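Local structure of aldehyde dehydrogenase (Burkholderia cenocepacia, 4O6R) at residues 304-309 with 396-401; 89-94 with 108-113. The protein probably oxidises aldehydes to carboxylic acids with NAD(P)+ as electron acceptor, and can bind AMP. All blocks are in the same frame, centred on the assembly; numbering follows the deposited sequence.

In the fold
The two contacts come in series along the chain and occupy separate regions: their centres are 32 Å apart and their nearest atoms about 16 Å apart, so they do not touch. Contact 2 comes first. It joins the consecutive helices 87-98 and 102-123, which pack beside helix 159-172, and the side chain of Glu94 is about 13 Å from the bound AMP. Contact 1 follows, with helix 302-315 lying against strand 395-401 of the seven-stranded mixed sheet, away from the AMP-binding residues. By analogy with the family, contact 1 probably belongs to the catalytic domain and contact 2 to the coenzyme-binding domain.

Contact 1. Residues 304-309 with 396-401; sequences AFLERF and VTVLRF
Leu306 opens the contact by sending its two methyls to different residues of strand 395-401. Its CG lies beside the backbone N and anti to the carbonyl carbon (chi1 -70°), which carries the branch out toward the sheet. There CD2 meets Val398 tip to tip, 4.0 Å from Val398 CG2 and 4.1 Å from its CG1, so the methyl sits at the fork of the two branches. The other methyl, CD1, approaches the Arg400 guanidinium obliquely, 3.8 Å from NH2. One turn further along, Phe309 sets its ring with CG anti to the backbone N (chi1 -179°) and presents an edge: Val396 CG1 lies near the ring plane, 3.9 Å from Phe309 CE2 and 4.1 Å from Phe309 CZ. The geometry is methyl against ring rim rather than a stack.

Helix and strand run nearly antiparallel, the axes of the two segments 162° apart with a closest approach of 11.7 Å, a spacing that side chains alone bridge. The strand residues in contact alternate, Val396, Val398 and Arg400, as expected of one sheet face; Ile376 of the neighbouring strand 375-378 extends the apolar surface. Helix 302-315 thus lies on one face of the mixed sheet, in what is, by family, probably the catalytic domain.

Chemically the contact is graded. Its Phe309-Val396 end is purely apolar, whereas at the other end Arg400 forms salt bridges with Glu378, Glu299 and Asp303. These acids probably compensate its charge and fix the guanidinium, leaving Leu306 to make only van der Waals contact with it.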
loop_
_atom_site.group_PDB
_atom_site.type_symbol
_atom_site.label_atom_id
_atom_site.label_comp_id
_atom_site.label_asym_id
_atom_site.label_seq_id
_atom_site.Cartn_x
_atom_site.Cartn_y
_atom_site.Cartn_z
ATOM N N ALA A 304 -45.905 -11.641 0.344
ATOM C CA ALA A 304 -46.024 -10.271 -0.127
ATOM C C ALA A 304 -45.021 -9.954 -1.255
ATOM O O ALA A 304 -45.410 -9.466 -2.331
ATOM C CB ALA A 304 -45.815 -9.312 1.031
ATOM N N PHE A 305 -43.760 -10.274 -1.004
ATOM C CA PHE A 305 -42.698 -10.104 -1.967
ATOM C C PHE A 305 -43.002 -10.848 -3.276
ATOM O O PHE A 305 -42.922 -10.276 -4.363
ATOM C CB PHE A 305 -41.415 -10.637 -1.380
ATOM C CG PHE A 305 -40.191 -10.305 -2.198
ATOM C CD1 PHE A 305 -39.921 -10.989 -3.374
ATOM C CD2 PHE A 305 -39.309 -9.318 -1.775
ATOM C CE1 PHE A 305 -38.801 -10.687 -4.130
ATOM C CE2 PHE A 305 -38.201 -9.014 -2.531
ATOM C CZ PHE A 305 -37.937 -9.698 -3.695
ATOM N N LEU A 306 -43.373 -12.120 -3.156
ATOM C CA LEU A 306 -43.592 -12.934 -4.333
ATOM C C LEU A 306 -44.759 -12.446 -5.165
ATOM O O LEU A 306 -44.685 -12.469 -6.373
ATOM C CB LEU A 306 -43.765 -14.395 -3.952
ATOM C CG LEU A 306 -42.488 -15.081 -3.447
ATOM C CD1 LEU A 306 -42.814 -16.429 -2.835
ATOM C CD2 LEU A 306 -41.461 -15.232 -4.581
ATOM N N GLU A 307 -45.835 -11.987 -4.538
ATOM C CA GLU A 307 -46.955 -11.522 -5.329
ATOM C C GLU A 307 -46.535 -10.371 -6.237
ATOM O O GLU A 307 -46.916 -10.322 -7.431
ATOM C CB GLU A 307 -48.130 -11.125 -4.444
ATOM C CG GLU A 307 -49.387 -10.828 -5.229
ATOM C CD GLU A 307 -50.560 -10.491 -4.331
ATOM O OE1 GLU A 307 -50.344 -10.335 -3.102
ATOM O OE2 GLU A 307 -51.689 -10.358 -4.856
ATOM N N ARG A 308 -45.745 -9.450 -5.695
ATOM C CA ARG A 308 -45.277 -8.330 -6.488
ATOM C C ARG A 308 -44.169 -8.742 -7.489
ATOM O O ARG A 308 -44.165 -8.313 -8.625
ATOM C CB ARG A 308 -44.790 -7.206 -5.564
ATOM C CG ARG A 308 -45.959 -6.549 -4.835
ATOM C CD ARG A 308 -45.502 -5.813 -3.606
ATOM N NE ARG A 308 -44.754 -4.614 -3.974
ATOM C CZ ARG A 308 -44.227 -3.760 -3.104
ATOM N NH1 ARG A 308 -44.284 -3.984 -1.802
ATOM N NH2 ARG A 308 -43.578 -2.714 -3.549
ATOM N N PHE A 309 -43.256 -9.575 -7.037
ATOM C CA PHE A 309 -42.128 -10.042 -7.848
ATOM C C PHE A 309 -42.565 -10.898 -9.036
ATOM O O PHE A 309 -42.059 -10.713 -10.161
ATOM C CB PHE A 309 -41.166 -10.822 -6.953
ATOM C CG PHE A 309 -39.942 -11.345 -7.650
ATOM C CD1 PHE A 309 -39.060 -10.497 -8.269
ATOM C CD2 PHE A 309 -39.663 -12.680 -7.630
ATOM C CE1 PHE A 309 -37.926 -10.978 -8.908
ATOM C CE2 PHE A 309 -38.518 -13.182 -8.237
ATOM C CZ PHE A 309 -37.662 -12.341 -8.887
ATOM N N VAL A 396 -35.094 -18.293 -11.248
ATOM C CA VAL A 396 -34.767 -18.081 -9.830
ATOM C C VAL A 396 -35.485 -19.094 -8.938
ATOM O O VAL A 396 -36.644 -19.427 -9.167
ATOM C CB VAL A 396 -35.030 -16.608 -9.397
ATOM C CG1 VAL A 396 -36.484 -16.211 -9.628
ATOM C CG2 VAL A 396 -34.573 -16.362 -7.953
ATOM N N THR A 397 -34.747 -19.619 -7.970
ATOM C CA THR A 397 -35.262 -20.562 -7.005
ATOM C C THR A 397 -35.481 -19.880 -5.656
ATOM O O THR A 397 -34.575 -19.238 -5.125
ATOM C CB THR A 397 -34.320 -21.748 -6.848
ATOM O OG1 THR A 397 -34.133 -22.361 -8.139
ATOM C CG2 THR A 397 -34.908 -22.768 -5.855
ATOM N N VAL A 398 -36.703 -20.024 -5.136
ATOM C CA VAL A 398 -37.106 -19.354 -3.915
ATOM C C VAL A 398 -37.088 -20.319 -2.762
ATOM O O VAL A 398 -37.631 -21.443 -2.859
ATOM C CB VAL A 398 -38.509 -18.773 -4.018
ATOM C CG1 VAL A 398 -38.823 -17.895 -2.805
ATOM C CG2 VAL A 398 -38.659 -17.973 -5.291
ATOM N N LEU A 399 -36.509 -19.839 -1.662
ATOM C CA LEU A 399 -36.438 -20.546 -0.400
ATOM C C LEU A 399 -36.850 -19.557 0.706
ATOM O O LEU A 399 -36.684 -18.346 0.544
ATOM C CB LEU A 399 -35.001 -21.012 -0.154
ATOM C CG LEU A 399 -34.408 -22.007 -1.162
ATOM C CD1 LEU A 399 -32.903 -22.045 -1.097
ATOM C CD2 LEU A 399 -35.003 -23.375 -0.939
ATOM N N ARG A 400 -37.404 -20.065 1.802
ATOM C CA ARG A 400 -37.838 -19.229 2.908
ATOM C C ARG A 400 -37.043 -19.554 4.175
ATOM O O ARG A 400 -36.526 -20.661 4.311
ATOM C CB ARG A 400 -39.335 -19.446 3.181
ATOM C CG ARG A 400 -40.198 -19.070 1.994
ATOM C CD ARG A 400 -41.657 -19.261 2.305
ATOM N NE ARG A 400 -42.485 -19.099 1.130
ATOM C CZ ARG A 400 -43.695 -18.566 1.156
ATOM N NH1 ARG A 400 -44.210 -18.114 2.295
ATOM N NH2 ARG A 400 -44.364 -18.441 0.020
ATOM N N PHE A 401 -36.984 -18.590 5.089
ATOM C CA PHE A 401 -36.297 -18.750 6.367
ATOM C C PHE A 401 -36.956 -17.955 7.458
ATOM O O PHE A 401 -37.769 -17.070 7.188
ATOM C CB PHE A 401 -34.827 -18.316 6.251
ATOM C CG PHE A 401 -34.630 -16.821 6.092
ATOM C CD1 PHE A 401 -34.751 -16.224 4.846
ATOM C CD2 PHE A 401 -34.364 -16.005 7.187
ATOM C CE1 PHE A 401 -34.561 -14.856 4.681
ATOM C CE2 PHE A 401 -34.167 -14.644 7.035
ATOM C CZ PHE A 401 -34.268 -14.065 5.774
#

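Contact 2. Residues 89-94 with 108-113; sequences ALAQLE and LDVPRT. With NO3 (nitrate ion), chain F.
Val110 packs one methyl, CG2, against helix 87-98 at Leu90 and Ala91. That methyl is 3.9 Å from Leu90 CB, 3.8 Å from the backbone N of Ala91 and 4.1 Å from Ala91 CB, so it rests on main chain and beta carbons. With CG1 anti to the backbone N (chi1 174°), CG2 is the branch left to face the other helix. The close pass, Ala91 CA 6.3 Å from Val110 CA, is consistent with the small alanine, although the axes of the two segments, inclined at 124°, stay 9.4 Å apart. Ile83 of helix 69-85 adjoins both Leu90 and Val110 and extends this apolar side.

The acidic side is looser. Glu94 bends at chi2 and passes Asp109 at about a right angle, its CG 3.7 Å from Asp109 OD2, with the carboxylate planes 85° apart. A water donates to Glu94 OE2 and, weakly, to Asp109 OD1. Further out, Arg112 NH1 and NH2 both bond one oxygen, O2, of a nitrate probably from the crystallisation liquor, each at 2.9 Å; Lys448 also binds the ion.

Carboxylates this near, Glu94 OE2 and Asp109 OD2 being 4.5 Å apart, would repel each other if both were ionised. Hydrogen bonds with Ser188 and the backbone N of Leu160 for Glu94, and with His100 for Asp109, probably offset that. This crossing of consecutive helices, near the nucleotide pocket but outside it, thus combines a compact hydrocarbon junction with a buried acidic pair whose charge is probably spread over hydrogen bonds and water.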
loop_
_atom_site.group_PDB
_atom_site.type_symbol
_atom_site.label_atom_id
_atom_site.label_comp_id
_atom_site.label_asym_id
_atom_site.label_seq_id
_atom_site.Cartn_x
_atom_site.Cartn_y
_atom_site.Cartn_z
ATOM N N ALA A 89 -22.366 1.035 -32.981
ATOM C CA ALA A 89 -21.982 -0.112 -33.782
ATOM C C ALA A 89 -21.528 -1.315 -32.921
ATOM O O ALA A 89 -21.846 -2.454 -33.254
ATOM C CB ALA A 89 -20.925 0.259 -34.812
ATOM N N LEU A 90 -20.805 -1.069 -31.820
ATOM C CA LEU A 90 -20.411 -2.147 -30.926
ATOM C C LEU A 90 -21.635 -2.766 -30.240
ATOM O O LEU A 90 -21.729 -3.971 -30.118
ATOM C CB LEU A 90 -19.401 -1.689 -29.863
ATOM C CG LEU A 90 -17.938 -1.583 -30.293
ATOM C CD1 LEU A 90 -17.101 -0.897 -29.259
ATOM C CD2 LEU A 90 -17.348 -2.950 -30.552
ATOM N N ALA A 91 -22.559 -1.916 -29.815
ATOM C CA ALA A 91 -23.769 -2.369 -29.167
ATOM C C ALA A 91 -24.608 -3.234 -30.124
ATOM O O ALA A 91 -25.098 -4.295 -29.732
ATOM C CB ALA A 91 -24.581 -1.182 -28.673
ATOM N N GLN A 92 -24.794 -2.747 -31.350
ATOM C CA GLN A 92 -25.505 -3.507 -32.358
ATOM C C GLN A 92 -24.857 -4.868 -32.598
ATOM O O GLN A 92 -25.560 -5.877 -32.676
ATOM C CB GLN A 92 -25.603 -2.729 -33.670
ATOM C CG GLN A 92 -26.523 -1.522 -33.612
ATOM C CD GLN A 92 -28.004 -1.901 -33.585
ATOM O OE1 GLN A 92 -28.401 -2.933 -34.116
ATOM N NE2 GLN A 92 -28.827 -1.029 -33.019
ATOM N N LEU A 93 -23.533 -4.907 -32.722
ATOM C CA LEU A 93 -22.830 -6.166 -33.026
ATOM C C LEU A 93 -22.948 -7.148 -31.863
ATOM O O LEU A 93 -23.276 -8.337 -32.048
ATOM C CB LEU A 93 -21.362 -5.906 -33.371
ATOM C CG LEU A 93 -20.510 -7.107 -33.778
ATOM C CD1 LEU A 93 -21.074 -7.767 -35.012
ATOM C CD2 LEU A 93 -19.076 -6.669 -34.065
ATOM N N GLU A 94 -22.737 -6.639 -30.655
ATOM C CA GLU A 94 -22.876 -7.455 -29.437
ATOM C C GLU A 94 -24.292 -8.041 -29.312
ATOM O O GLU A 94 -24.445 -9.246 -29.080
ATOM C CB GLU A 94 -22.486 -6.635 -28.177
ATOM C CG GLU A 94 -22.439 -7.418 -26.859
ATOM C CD GLU A 94 -21.244 -8.354 -26.711
ATOM O OE1 GLU A 94 -20.653 -8.787 -27.720
ATOM O OE2 GLU A 94 -20.904 -8.717 -25.551
ATOM N N LEU A 108 -25.031 -0.814 -20.776
ATOM C CA LEU A 108 -24.243 -1.617 -19.886
ATOM C C LEU A 108 -23.011 -2.223 -20.560
ATOM O O LEU A 108 -21.892 -1.914 -20.131
ATOM C CB LEU A 108 -25.115 -2.698 -19.215
ATOM C CG LEU A 108 -26.209 -2.184 -18.256
ATOM C CD1 LEU A 108 -27.245 -3.253 -17.956
ATOM C CD2 LEU A 108 -25.606 -1.649 -16.959
ATOM N N ASP A 109 -23.181 -3.070 -21.585
ATOM C CA ASP A 109 -22.045 -3.769 -22.193
ATOM C C ASP A 109 -20.945 -2.790 -22.682
ATOM O O ASP A 109 -19.753 -2.923 -22.316
ATOM C CB ASP A 109 -22.449 -4.692 -23.352
ATOM C CG ASP A 109 -23.340 -5.885 -22.935
ATOM O OD1 ASP A 109 -23.181 -6.441 -21.816
ATOM O OD2 ASP A 109 -24.196 -6.290 -23.768
ATOM N N VAL A 110 -21.308 -1.830 -23.522
ATOM C CA VAL A 110 -20.292 -0.941 -24.053
ATOM C C VAL A 110 -19.669 -0.013 -22.961
ATOM O O VAL A 110 -18.464 0.000 -22.813
ATOM C CB VAL A 110 -20.806 -0.134 -25.276
ATOM C CG1 VAL A 110 -19.787 0.891 -25.708
ATOM C CG2 VAL A 110 -21.131 -1.069 -26.430
ATOM N N PRO A 111 -20.484 0.713 -22.177
ATOM C CA PRO A 111 -19.936 1.587 -21.135
ATOM C C PRO A 111 -19.049 0.858 -20.114
ATOM O O PRO A 111 -18.023 1.392 -19.728
ATOM C CB PRO A 111 -21.192 2.133 -20.434
ATOM C CG PRO A 111 -22.245 2.085 -21.479
ATOM C CD PRO A 111 -21.952 0.837 -22.273
ATOM N N ARG A 112 -19.423 -0.350 -19.706
ATOM C CA ARG A 112 -18.626 -1.073 -18.703
ATOM C C ARG A 112 -17.283 -1.458 -19.286
ATOM O O ARG A 112 -16.269 -1.417 -18.605
ATOM C CB ARG A 112 -19.352 -2.315 -18.182
ATOM C CG ARG A 112 -20.409 -2.067 -17.090
ATOM C CD ARG A 112 -21.372 -3.241 -17.078
ATOM N NE ARG A 112 -21.940 -3.578 -15.794
ATOM C CZ ARG A 112 -22.586 -4.713 -15.510
ATOM N NH1 ARG A 112 -22.749 -5.669 -16.420
ATOM N NH2 ARG A 112 -23.089 -4.892 -14.294
ATOM N N THR A 113 -17.279 -1.832 -20.567
ATOM C CA THR A 113 -16.054 -2.193 -21.271
ATOM C C THR A 113 -15.145 -0.991 -21.384
ATOM O O THR A 113 -13.990 -1.069 -21.028
ATOM C CB THR A 113 -16.368 -2.768 -22.675
ATOM O OG1 THR A 113 -17.286 -3.853 -22.540
ATOM C CG2 THR A 113 -15.133 -3.271 -23.345
HETATM N N NO3 F . -23.215 -8.544 -14.423
HETATM O O1 NO3 F . -21.998 -8.340 -14.434
HETATM O O2 NO3 F . -24.118 -7.547 -14.748
HETATM O O3 NO3 F . -23.728 -9.796 -14.103
HETATM O O HOH W 1 -20.611 -8.008 -22.894
#